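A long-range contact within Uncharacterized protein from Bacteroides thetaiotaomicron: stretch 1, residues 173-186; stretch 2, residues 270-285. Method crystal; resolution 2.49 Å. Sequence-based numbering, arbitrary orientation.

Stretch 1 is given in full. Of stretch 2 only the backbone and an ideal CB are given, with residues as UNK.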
ATOM      1  N   TYR A 173      -2.232  -9.534  -4.425  1.00 35.94           N
ATOM      2  CA  TYR A 173      -0.867  -9.426  -3.945  1.00 35.52           C
ATOM      3  C   TYR A 173      -0.818  -8.920  -2.523  1.00 40.35           C
ATOM      4  O   TYR A 173      -1.775  -8.341  -2.011  1.00 39.89           O
ATOM      5  CB  TYR A 173      -0.011  -8.507  -4.873  1.00 36.94           C
ATOM      6  CG  TYR A 173      -0.509  -7.078  -4.984  1.00 39.99           C
ATOM      7  CD1 TYR A 173      -0.152  -6.114  -4.038  1.00 41.64           C
ATOM      8  CD2 TYR A 173      -1.343  -6.685  -6.033  1.00 41.71           C
ATOM      9  CE1 TYR A 173      -0.640  -4.806  -4.112  1.00 41.60           C
ATOM     10  CE2 TYR A 173      -1.818  -5.370  -6.132  1.00 42.73           C
ATOM     11  CZ  TYR A 173      -1.476  -4.437  -5.159  1.00 52.04           C
ATOM     12  OH  TYR A 173      -1.970  -3.148  -5.234  1.00 53.70           O
ATOM     13  N   SER A 174       0.359  -9.091  -1.908  1.00 37.48           N
ATOM     14  CA  SER A 174       0.709  -8.555  -0.616  1.00 35.99           C
ATOM     15  C   SER A 174       2.204  -8.324  -0.605  1.00 41.31           C
ATOM     16  O   SER A 174       2.967  -9.282  -0.674  1.00 41.84           O
ATOM     17  CB  SER A 174       0.258  -9.471   0.503  1.00 37.72           C
ATOM     18  OG  SER A 174       0.330  -8.788   1.743  1.00 43.14           O
ATOM     19  N   ARG A 175       2.626  -7.053  -0.691  1.00 38.94           N
ATOM     20  CA  ARG A 175       4.049  -6.727  -0.630  1.00 39.55           C
ATOM     21  C   ARG A 175       4.330  -6.172   0.745  1.00 42.32           C
ATOM     22  O   ARG A 175       3.788  -5.138   1.116  1.00 42.20           O
ATOM     23  CB  ARG A 175       4.504  -5.758  -1.727  1.00 42.28           C
ATOM     24  CG  ARG A 175       6.008  -5.423  -1.602  1.00 59.74           C
ATOM     25  CD  ARG A 175       6.492  -4.360  -2.570  1.00 68.46           C
ATOM     26  NE  ARG A 175       6.385  -3.043  -1.950  1.00 75.20           N
ATOM     27  CZ  ARG A 175       5.455  -2.151  -2.254  1.00 88.00           C
ATOM     28  NH1 ARG A 175       4.574  -2.403  -3.216  1.00 77.94           N
ATOM     29  NH2 ARG A 175       5.416  -0.992  -1.631  1.00 75.95           N
ATOM     30  N   GLN A 176       5.129  -6.877   1.513  1.00 38.47           N
ATOM     31  CA  GLN A 176       5.443  -6.433   2.857  1.00 38.47           C
ATOM     32  C   GLN A 176       6.857  -5.826   2.875  1.00 42.60           C
ATOM     33  O   GLN A 176       7.405  -5.541   1.822  1.00 41.63           O
ATOM     34  CB  GLN A 176       5.244  -7.594   3.860  1.00 40.04           C
ATOM     35  CG  GLN A 176       3.776  -8.043   3.975  1.00 32.82           C
ATOM     36  CD  GLN A 176       2.841  -6.940   4.454  1.00 52.07           C
ATOM     37  OE1 GLN A 176       1.848  -6.626   3.797  1.00 41.40           O
ATOM     38  NE2 GLN A 176       3.151  -6.302   5.597  1.00 47.06           N
ATOM     39  N   LYS A 177       7.418  -5.575   4.054  1.00 42.69           N
ATOM     40  CA  LYS A 177       8.705  -4.903   4.174  1.00 43.37           C
ATOM     41  C   LYS A 177       9.878  -5.698   3.525  1.00 46.81           C
ATOM     42  O   LYS A 177      10.757  -5.074   2.931  1.00 46.89           O
ATOM     43  CB  LYS A 177       8.992  -4.526   5.647  1.00 45.88           C
ATOM     44  CG  LYS A 177       9.499  -5.620   6.550  1.00 59.32           C
ATOM     45  CD  LYS A 177      10.763  -5.171   7.269  1.00 66.34           C
ATOM     46  CE  LYS A 177      11.516  -6.322   7.893  1.00 69.20           C
ATOM     47  NZ  LYS A 177      10.776  -6.911   9.038  1.00 79.24           N
ATOM     48  N   ASP A 178       9.886  -7.041   3.618  1.00 42.38           N
ATOM     49  CA  ASP A 178      10.973  -7.819   3.036  1.00 42.01           C
ATOM     50  C   ASP A 178      10.494  -9.140   2.409  1.00 43.31           C
ATOM     51  O   ASP A 178      11.330  -9.931   1.974  1.00 42.27           O
ATOM     52  CB  ASP A 178      12.114  -8.045   4.043  1.00 45.44           C
ATOM     53  CG  ASP A 178      11.796  -8.866   5.274  1.00 56.37           C
ATOM     54  OD1 ASP A 178      10.679  -9.420   5.350  1.00 57.07           O
ATOM     55  OD2 ASP A 178      12.680  -8.988   6.145  1.00 64.77           O
ATOM     56  N   ARG A 179       9.151  -9.325   2.285  1.00 38.31           N
ATOM     57  CA  ARG A 179       8.495 -10.462   1.634  1.00 36.49           C
ATOM     58  C   ARG A 179       7.310  -9.988   0.752  1.00 38.29           C
ATOM     59  O   ARG A 179       6.576  -9.095   1.166  1.00 38.20           O
ATOM     60  CB  ARG A 179       7.996 -11.489   2.667  1.00 35.59           C
ATOM     61  CG  ARG A 179       9.046 -12.120   3.579  1.00 44.37           C
ATOM     62  CD  ARG A 179      10.025 -13.020   2.855  1.00 50.97           C
ATOM     63  NE  ARG A 179      11.026 -13.587   3.759  1.00 58.05           N
ATOM     64  CZ  ARG A 179      12.189 -13.010   4.057  1.00 78.93           C
ATOM     65  NH1 ARG A 179      12.510 -11.833   3.531  1.00 69.00           N
ATOM     66  NH2 ARG A 179      13.032 -13.596   4.893  1.00 70.28           N
ATOM     67  N   LYS A 180       7.139 -10.587  -0.445  1.00 32.70           N
ATOM     68  CA  LYS A 180       6.044 -10.354  -1.416  1.00 32.14           C
ATOM     69  C   LYS A 180       5.361 -11.666  -1.775  1.00 37.54           C
ATOM     70  O   LYS A 180       6.036 -12.690  -1.890  1.00 35.56           O
ATOM     71  CB  LYS A 180       6.543  -9.762  -2.771  1.00 32.65           C
ATOM     72  CG  LYS A 180       7.140  -8.394  -2.776  1.00 51.59           C
ATOM     73  CD  LYS A 180       7.889  -8.092  -4.091  1.00 61.41           C
ATOM     74  CE  LYS A 180       7.012  -7.725  -5.265  1.00 74.58           C
ATOM     75  NZ  LYS A 180       7.816  -7.223  -6.411  1.00 85.35           N
ATOM     76  N   VAL A 181       4.063 -11.614  -2.077  1.00 35.51           N
ATOM     77  CA  VAL A 181       3.333 -12.780  -2.577  1.00 35.36           C
ATOM     78  C   VAL A 181       2.243 -12.304  -3.574  1.00 37.41           C
ATOM     79  O   VAL A 181       1.651 -11.250  -3.398  1.00 36.61           O
ATOM     80  CB  VAL A 181       2.795 -13.710  -1.448  1.00 39.10           C
ATOM     81  CG1 VAL A 181       1.679 -13.060  -0.644  1.00 38.61           C
ATOM     82  CG2 VAL A 181       2.382 -15.081  -1.994  1.00 38.97           C
ATOM     83  N   GLY A 182       2.031 -13.073  -4.620  1.00 35.20           N
ATOM     84  CA  GLY A 182       1.017 -12.783  -5.620  1.00 34.77           C
ATOM     85  C   GLY A 182       0.347 -14.017  -6.194  1.00 39.49           C
ATOM     86  O   GLY A 182       0.913 -15.111  -6.172  1.00 37.91           O
ATOM     87  N   LEU A 183      -0.888 -13.827  -6.678  1.00 36.41           N
ATOM     88  CA  LEU A 183      -1.696 -14.798  -7.395  1.00 36.08           C
ATOM     89  C   LEU A 183      -2.348 -14.050  -8.567  1.00 42.28           C
ATOM     90  O   LEU A 183      -3.204 -13.177  -8.366  1.00 40.37           O
ATOM     91  CB  LEU A 183      -2.726 -15.503  -6.500  1.00 35.53           C
ATOM     92  CG  LEU A 183      -3.596 -16.593  -7.174  1.00 37.03           C
ATOM     93  CD1 LEU A 183      -2.768 -17.642  -7.864  1.00 34.45           C
ATOM     94  CD2 LEU A 183      -4.530 -17.215  -6.166  1.00 38.84           C
ATOM     95  N   TYR A 184      -1.866 -14.362  -9.785  1.00 41.01           N
ATOM     96  CA  TYR A 184      -2.276 -13.744 -11.032  1.00 42.19           C
ATOM     97  C   TYR A 184      -3.008 -14.780 -11.869  1.00 42.89           C
ATOM     98  O   TYR A 184      -2.497 -15.884 -12.050  1.00 41.36           O
ATOM     99  CB  TYR A 184      -1.046 -13.118 -11.756  1.00 46.15           C
ATOM    100  CG  TYR A 184      -0.400 -12.053 -10.889  1.00 53.56           C
ATOM    101  CD1 TYR A 184      -0.868 -10.738 -10.900  1.00 56.61           C
ATOM    102  CD2 TYR A 184       0.573 -12.389  -9.940  1.00 55.95           C
ATOM    103  CE1 TYR A 184      -0.378  -9.780 -10.005  1.00 59.04           C
ATOM    104  CE2 TYR A 184       1.068 -11.439  -9.039  1.00 57.43           C
ATOM    105  CZ  TYR A 184       0.593 -10.136  -9.081  1.00 67.35           C
ATOM    106  OH  TYR A 184       1.099  -9.180  -8.236  1.00 70.32           O
ATOM    107  N   LEU A 185      -4.233 -14.431 -12.336  1.00 37.85           N
ATOM    108  CA  LEU A 185      -5.089 -15.295 -13.152  1.00 36.59           C
ATOM    109  C   LEU A 185      -5.340 -14.735 -14.528  1.00 40.20           C
ATOM    110  O   LEU A 185      -5.540 -13.525 -14.692  1.00 41.32           O
ATOM    111  CB  LEU A 185      -6.450 -15.559 -12.479  1.00 36.43           C
ATOM    112  CG  LEU A 185      -6.448 -16.208 -11.091  1.00 39.21           C
ATOM    113  CD1 LEU A 185      -7.862 -16.394 -10.622  1.00 39.16           C
ATOM    114  CD2 LEU A 185      -5.657 -17.533 -11.060  1.00 37.56           C
ATOM    115  N   SER A 186      -5.365 -15.634 -15.520  1.00 35.26           N
ATOM    116  CA  SER A 186      -5.646 -15.336 -16.928  1.00 35.32           C
ATOM    117  C   SER A 186      -6.376 -16.538 -17.524  1.00 40.23           C
ATOM    118  O   SER A 186      -6.427 -17.582 -16.876  1.00 40.75           O
ATOM    119  CB  SER A 186      -4.376 -14.973 -17.705  1.00 36.64           C
ATOM    120  OG  SER A 186      -3.409 -16.009 -17.784  1.00 43.83           O
ATOM    121  N   UNK A 270     -14.031 -14.446  -5.785  1.00 38.65           N
ATOM    122  CA  UNK A 270     -12.879 -13.841  -5.100  1.00 37.52           C
ATOM    123  C   UNK A 270     -11.716 -14.835  -4.865  1.00 41.42           C
ATOM    124  O   UNK A 270     -11.914 -16.055  -4.791  1.00 41.85           O
ATOM    125  CB  UNK A 270     -13.334 -13.265  -3.758  1.00 37.52           C
ATOM    126  N   UNK A 271     -10.509 -14.280  -4.736  1.00 36.41           N
ATOM    127  CA  UNK A 271      -9.283 -14.989  -4.362  1.00 34.54           C
ATOM    128  C   UNK A 271      -8.575 -14.178  -3.262  1.00 39.31           C
ATOM    129  O   UNK A 271      -8.649 -12.933  -3.241  1.00 36.70           O
ATOM    130  CB  UNK A 271      -8.371 -15.191  -5.573  1.00 34.54           C
ATOM    131  N   UNK A 272      -7.932 -14.911  -2.339  1.00 36.91           N
ATOM    132  CA  UNK A 272      -7.112 -14.415  -1.233  1.00 36.32           C
ATOM    133  C   UNK A 272      -5.805 -15.195  -1.250  1.00 39.64           C
ATOM    134  O   UNK A 272      -5.840 -16.428  -1.379  1.00 37.45           O
ATOM    135  CB  UNK A 272      -7.828 -14.557   0.112  1.00 36.32           C
ATOM    136  N   UNK A 273      -4.656 -14.482  -1.132  1.00 35.27           N
ATOM    137  CA  UNK A 273      -3.312 -15.067  -1.186  1.00 32.83           C
ATOM    138  C   UNK A 273      -2.437 -14.562  -0.036  1.00 39.59           C
ATOM    139  O   UNK A 273      -2.372 -13.350   0.221  1.00 39.61           O
ATOM    140  CB  UNK A 273      -2.648 -14.745  -2.527  1.00 32.83           C
ATOM    141  N   UNK A 274      -1.728 -15.502   0.612  1.00 36.73           N
ATOM    142  CA  UNK A 274      -0.696 -15.253   1.620  1.00 37.27           C
ATOM    143  C   UNK A 274       0.358 -16.384   1.500  1.00 42.23           C
ATOM    144  O   UNK A 274       0.244 -17.211   0.598  1.00 40.13           O
ATOM    145  CB  UNK A 274      -1.299 -15.194   3.025  1.00 37.27           C
ATOM    146  N   UNK A 275       1.439 -16.353   2.305  1.00 41.38           N
ATOM    147  CA  UNK A 275       2.504 -17.366   2.204  1.00 41.71           C
ATOM    148  C   UNK A 275       3.089 -17.645   3.573  1.00 46.80           C
ATOM    149  O   UNK A 275       2.558 -17.154   4.567  1.00 46.93           O
ATOM    150  CB  UNK A 275       3.606 -16.911   1.244  1.00 41.71           C
ATOM    151  N   UNK A 276       4.172 -18.440   3.634  1.00 44.39           N
ATOM    152  CA  UNK A 276       4.897 -18.698   4.878  1.00 45.31           C
ATOM    153  C   UNK A 276       5.475 -17.368   5.435  1.00 49.13           C
ATOM    154  O   UNK A 276       5.410 -17.129   6.637  1.00 48.71           O
ATOM    155  CB  UNK A 276       6.012 -19.718   4.641  1.00 45.31           C
ATOM    156  N   UNK A 277       5.963 -16.504   4.538  1.00 45.45           N
ATOM    157  CA  UNK A 277       6.522 -15.199   4.884  1.00 44.09           C
ATOM    158  C   UNK A 277       5.522 -14.073   5.060  1.00 45.55           C
ATOM    159  O   UNK A 277       5.820 -13.126   5.787  1.00 46.55           O
ATOM    160  CB  UNK A 277       7.524 -14.787   3.804  1.00 44.09           C
ATOM    161  N   UNK A 278       4.352 -14.122   4.363  1.00 39.95           N
ATOM    162  CA  UNK A 278       3.309 -13.086   4.427  1.00 38.12           C
ATOM    163  C   UNK A 278       2.148 -13.647   5.258  1.00 42.22           C
ATOM    164  O   UNK A 278       1.509 -14.589   4.832  1.00 43.68           O
ATOM    165  CB  UNK A 278       2.841 -12.673   3.030  1.00 38.12           C
ATOM    166  N   UNK A 279       1.904 -13.130   6.482  1.00 39.38           N
ATOM    167  CA  UNK A 279       0.879 -13.749   7.362  1.00 40.18           C
ATOM    168  C   UNK A 279      -0.556 -13.550   6.888  1.00 43.69           C
ATOM    169  O   UNK A 279      -0.837 -12.565   6.225  1.00 43.64           O
ATOM    170  CB  UNK A 279       1.006 -13.180   8.777  1.00 40.18           C
ATOM    171  N   UNK A 280      -1.463 -14.456   7.273  1.00 42.25           N
ATOM    172  CA  UNK A 280      -2.886 -14.468   6.891  1.00 43.28           C
ATOM    173  C   UNK A 280      -3.531 -13.076   7.057  1.00 51.05           C
ATOM    174  O   UNK A 280      -4.222 -12.610   6.160  1.00 52.58           O
ATOM    175  CB  UNK A 280      -3.645 -15.496   7.733  1.00 43.28           C
ATOM    176  N   UNK A 281      -3.248 -12.398   8.160  1.00 48.41           N
ATOM    177  CA  UNK A 281      -3.723 -11.044   8.460  1.00 47.76           C
ATOM    178  C   UNK A 281      -3.442 -10.077   7.296  1.00 46.66           C
ATOM    179  O   UNK A 281      -4.272  -9.219   6.965  1.00 44.96           O
ATOM    180  CB  UNK A 281      -3.062 -10.528   9.740  1.00 47.76           C
ATOM    181  N   UNK A 282      -2.270 -10.228   6.682  1.00 41.11           N
ATOM    182  CA  UNK A 282      -1.809  -9.357   5.617  1.00 38.99           C
ATOM    183  C   UNK A 282      -2.075  -9.948   4.213  1.00 45.62           C
ATOM    184  O   UNK A 282      -1.539  -9.429   3.218  1.00 46.38           O
ATOM    185  CB  UNK A 282      -0.314  -9.083   5.796  1.00 38.99           C
ATOM    186  N   UNK A 283      -2.968 -10.966   4.112  1.00 41.18           N
ATOM    187  CA  UNK A 283      -3.302 -11.577   2.819  1.00 39.36           C
ATOM    188  C   UNK A 283      -3.924 -10.581   1.844  1.00 41.19           C
ATOM    189  O   UNK A 283      -4.729  -9.738   2.240  1.00 42.16           O
ATOM    190  CB  UNK A 283      -4.261 -12.751   3.029  1.00 39.36           C
ATOM    191  N   UNK A 284      -3.514 -10.695   0.584  1.00 36.58           N
ATOM    192  CA  UNK A 284      -4.010  -9.914  -0.539  1.00 34.29           C
ATOM    193  C   UNK A 284      -5.276 -10.495  -1.123  1.00 36.72           C
ATOM    194  O   UNK A 284      -5.424 -11.709  -1.185  1.00 36.25           O
ATOM    195  CB  UNK A 284      -2.939  -9.814  -1.627  1.00 34.29           C
ATOM    196  N   UNK A 285      -6.189  -9.623  -1.565  1.00 34.74           N
ATOM    197  CA  UNK A 285      -7.511  -9.914  -2.140  1.00 34.01           C
ATOM    198  C   UNK A 285      -7.597  -9.522  -3.613  1.00 41.00           C
ATOM    199  O   UNK A 285      -6.804  -8.711  -4.095  1.00 41.34           O
ATOM    200  CB  UNK A 285      -8.600  -9.183  -1.351  1.00 34.01           C
TER

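Two hairpin-like stretches pack here, and the N-to-C directions of strands 179-186 and 270-275 lie 149° apart. Along the extended strand, 271, 273 and 275 point toward stretch 1, which offers an apolar row of Val181, Leu183 and Leu185.

Position 270 has nothing of stretch 1 near its CB, so almost any strand former would serve; it is Thr270. At 271 the CB points toward stretch 1, 4.4 Å from Leu183 CD2, with Leu185 beyond. An aliphatic side chain of medium length is called for: leucine, isoleucine, valine or methionine. Ile271 is found, its CD1 lying 3.9 Å from Leu183 CD2 and 4.4 Å from Leu185 CD1.

Position 272 points away and leaves the choice free; Glu272 turns to its own stretch. At 273 the CB again faces stretch 1, 4.0 Å from Leu183 CB and 5.0 Å from Val181 CG1, with no polar side chain nearby. Beta-branched or other aliphatic residues would suit. Ile273 wedges between these neighbours, its CG1 3.8 Å from Val181 CG2 and 3.9 Å from Leu183 CB.

Position 274 points away and could carry a large group; it is Trp274, whose CA packs against Val181. At 275 the CB sits 3.9 Å from Val181 CG2, so a small residue, apolar or polar, seems apt. Ser275 OG lies 2.6 Å from the O of water 1, which donates to Lys180 O, and the backbone N of 278 donates to Ser275 OG at 3.2 Å.

Position 276 is out of reach and tolerant: Arg276. At 277 an ideal CB would come within a tight 3.1 Å of Arg179 CG, favouring glycine, and Gly277 it is.

Position 278 points toward stretch 1, its CB near Val181, Ser174 and Gln176. A compact apolar residue fits, valine, isoleucine or perhaps leucine. Val278 places CB 3.9 Å from Val181 CG1 and CG1 4.0 Å from Gln176 CG.

Positions 279, 280 and 281 meet no side chain of stretch 1 at their CB atoms and ask little: Pro279, Tyr280 and Asp281. At 282 the CB lies 3.8 Å from Gln176 OE1, an acceptor, so a side chain with a donor is attractive, such as glutamine, asparagine or lysine. Gln282 NE2 donates to Gln176 OE1 at 3.2 Å. Gln282 O accepts a very short 2.5 Å hydrogen bond from Ser174 OG, a link independent of side-chain identity.

Position 283 points away; Arg283 bridges to Glu272. At 284 an ideal CB would clash with Tyr173 O at 1.9 Å, so only glycine fits this backbone. Gly284 CA approaches Tyr173 O at 3.1 Å in a CA-H...O contact. Position 285 points away, and Phe285 occupies it.

Stretch 2, residues 270-285: TIEIWSRGVPYDQRGF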
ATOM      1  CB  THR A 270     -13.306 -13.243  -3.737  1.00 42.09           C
ATOM      2  OG1 THR A 270     -13.741 -14.269  -2.820  1.00 39.22           O
ATOM      3  CG2 THR A 270     -14.354 -12.141  -3.874  1.00 38.67           C
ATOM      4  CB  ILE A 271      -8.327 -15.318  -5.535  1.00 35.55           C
ATOM      5  CG1 ILE A 271      -7.973 -14.045  -6.364  1.00 34.84           C
ATOM      6  CG2 ILE A 271      -8.904 -16.463  -6.390  1.00 35.67           C
ATOM      7  CD1 ILE A 271      -6.636 -14.064  -7.150  1.00 34.00           C
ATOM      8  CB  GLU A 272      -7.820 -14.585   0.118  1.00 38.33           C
ATOM      9  CG  GLU A 272      -9.065 -13.742   0.286  1.00 44.27           C
ATOM     10  CD  GLU A 272      -9.932 -14.203   1.434  1.00 55.96           C
ATOM     11  OE1 GLU A 272      -9.370 -14.551   2.495  1.00 52.70           O
ATOM     12  OE2 GLU A 272     -11.171 -14.237   1.271  1.00 51.76           O
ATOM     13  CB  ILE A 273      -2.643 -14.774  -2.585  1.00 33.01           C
ATOM     14  CG1 ILE A 273      -1.302 -15.528  -2.824  1.00 31.31           C
ATOM     15  CG2 ILE A 273      -2.469 -13.277  -2.850  1.00 32.96           C
ATOM     16  CD1 ILE A 273      -1.395 -17.107  -3.076  1.00 24.96           C
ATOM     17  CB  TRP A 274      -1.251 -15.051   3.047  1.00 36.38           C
ATOM     18  CG  TRP A 274      -1.824 -16.275   3.712  1.00 37.86           C
ATOM     19  CD1 TRP A 274      -1.231 -17.041   4.673  1.00 41.40           C
ATOM     20  CD2 TRP A 274      -3.140 -16.819   3.521  1.00 37.87           C
ATOM     21  NE1 TRP A 274      -2.066 -18.072   5.041  1.00 41.43           N
ATOM     22  CE2 TRP A 274      -3.256 -17.945   4.370  1.00 42.08           C
ATOM     23  CE3 TRP A 274      -4.234 -16.476   2.692  1.00 38.11           C
ATOM     24  CZ2 TRP A 274      -4.401 -18.755   4.388  1.00 40.91           C
ATOM     25  CZ3 TRP A 274      -5.387 -17.252   2.754  1.00 39.27           C
ATOM     26  CH2 TRP A 274      -5.458 -18.379   3.588  1.00 40.62           C
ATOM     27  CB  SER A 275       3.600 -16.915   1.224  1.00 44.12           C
ATOM     28  OG  SER A 275       4.398 -15.841   1.701  1.00 51.74           O
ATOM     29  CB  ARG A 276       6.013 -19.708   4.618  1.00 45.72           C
ATOM     30  CG  ARG A 276       6.659 -20.293   5.871  1.00 53.94           C
ATOM     31  CD  ARG A 276       7.651 -21.373   5.502  1.00 69.07           C
ATOM     32  NE  ARG A 276       8.649 -20.891   4.540  1.00 87.62           N
ATOM     33  CZ  ARG A 276       9.509 -21.674   3.895  1.00 97.16           C
ATOM     34  NH1 ARG A 276       9.514 -22.982   4.108  1.00 85.04           N
ATOM     35  NH2 ARG A 276      10.384 -21.149   3.042  1.00 74.70           N
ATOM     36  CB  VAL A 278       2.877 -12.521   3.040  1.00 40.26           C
ATOM     37  CG1 VAL A 278       1.804 -11.458   3.194  1.00 39.08           C
ATOM     38  CG2 VAL A 278       4.068 -11.927   2.296  1.00 39.76           C
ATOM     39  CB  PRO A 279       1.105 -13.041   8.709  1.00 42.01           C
ATOM     40  CG  PRO A 279       1.747 -11.753   8.345  1.00 44.41           C
ATOM     41  CD  PRO A 279       2.621 -12.036   7.175  1.00 39.23           C
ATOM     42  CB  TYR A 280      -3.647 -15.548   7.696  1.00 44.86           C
ATOM     43  CG  TYR A 280      -5.150 -15.544   7.505  1.00 44.66           C
ATOM     44  CD1 TYR A 280      -5.735 -16.141   6.391  1.00 45.08           C
ATOM     45  CD2 TYR A 280      -5.990 -14.978   8.457  1.00 45.80           C
ATOM     46  CE1 TYR A 280      -7.121 -16.149   6.218  1.00 44.43           C
ATOM     47  CE2 TYR A 280      -7.375 -14.994   8.304  1.00 47.03           C
ATOM     48  CZ  TYR A 280      -7.937 -15.576   7.181  1.00 53.63           C
ATOM     49  OH  TYR A 280      -9.303 -15.552   7.032  1.00 57.77           O
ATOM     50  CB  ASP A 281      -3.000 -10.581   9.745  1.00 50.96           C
ATOM     51  CG  ASP A 281      -3.033  -9.118  10.060  1.00 74.16           C
ATOM     52  OD1 ASP A 281      -4.044  -8.663  10.629  1.00 78.55           O
ATOM     53  OD2 ASP A 281      -2.008  -8.439   9.822  1.00 84.74           O
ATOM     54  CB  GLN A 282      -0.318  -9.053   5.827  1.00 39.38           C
ATOM     55  CG  GLN A 282      -0.045  -8.047   6.966  1.00 40.90           C
ATOM     56  CD  GLN A 282      -0.801  -6.729   6.817  1.00 49.78           C
ATOM     57  OE1 GLN A 282      -1.553  -6.300   7.698  1.00 45.71           O
ATOM     58  NE2 GLN A 282      -0.633  -6.056   5.701  1.00 35.42           N
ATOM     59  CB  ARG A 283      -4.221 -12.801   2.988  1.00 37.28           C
ATOM     60  CG  ARG A 283      -5.686 -12.486   3.207  1.00 38.53           C
ATOM     61  CD  ARG A 283      -6.402 -13.647   3.842  1.00 34.80           C
ATOM     62  NE  ARG A 283      -7.727 -13.283   4.349  1.00 42.95           N
ATOM     63  CZ  ARG A 283      -7.961 -12.579   5.456  1.00 58.22           C
ATOM     64  NH1 ARG A 283      -6.951 -12.122   6.191  1.00 41.34           N
ATOM     65  NH2 ARG A 283      -9.207 -12.315   5.827  1.00 50.10           N
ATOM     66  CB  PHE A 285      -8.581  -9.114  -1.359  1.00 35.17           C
ATOM     67  CG  PHE A 285      -8.943  -9.623   0.024  1.00 35.88           C
ATOM     68  CD1 PHE A 285      -8.026  -9.547   1.079  1.00 37.59           C
ATOM     69  CD2 PHE A 285     -10.203 -10.155   0.280  1.00 35.45           C
ATOM     70  CE1 PHE A 285      -8.349 -10.036   2.354  1.00 37.19           C
ATOM     71  CE2 PHE A 285     -10.539 -10.606   1.562  1.00 38.47           C
ATOM     72  CZ  PHE A 285      -9.614 -10.527   2.594  1.00 36.74           C
TER
HETATM   73  O   HOH W   1       6.280 -14.639   0.336  1.00 34.60           O
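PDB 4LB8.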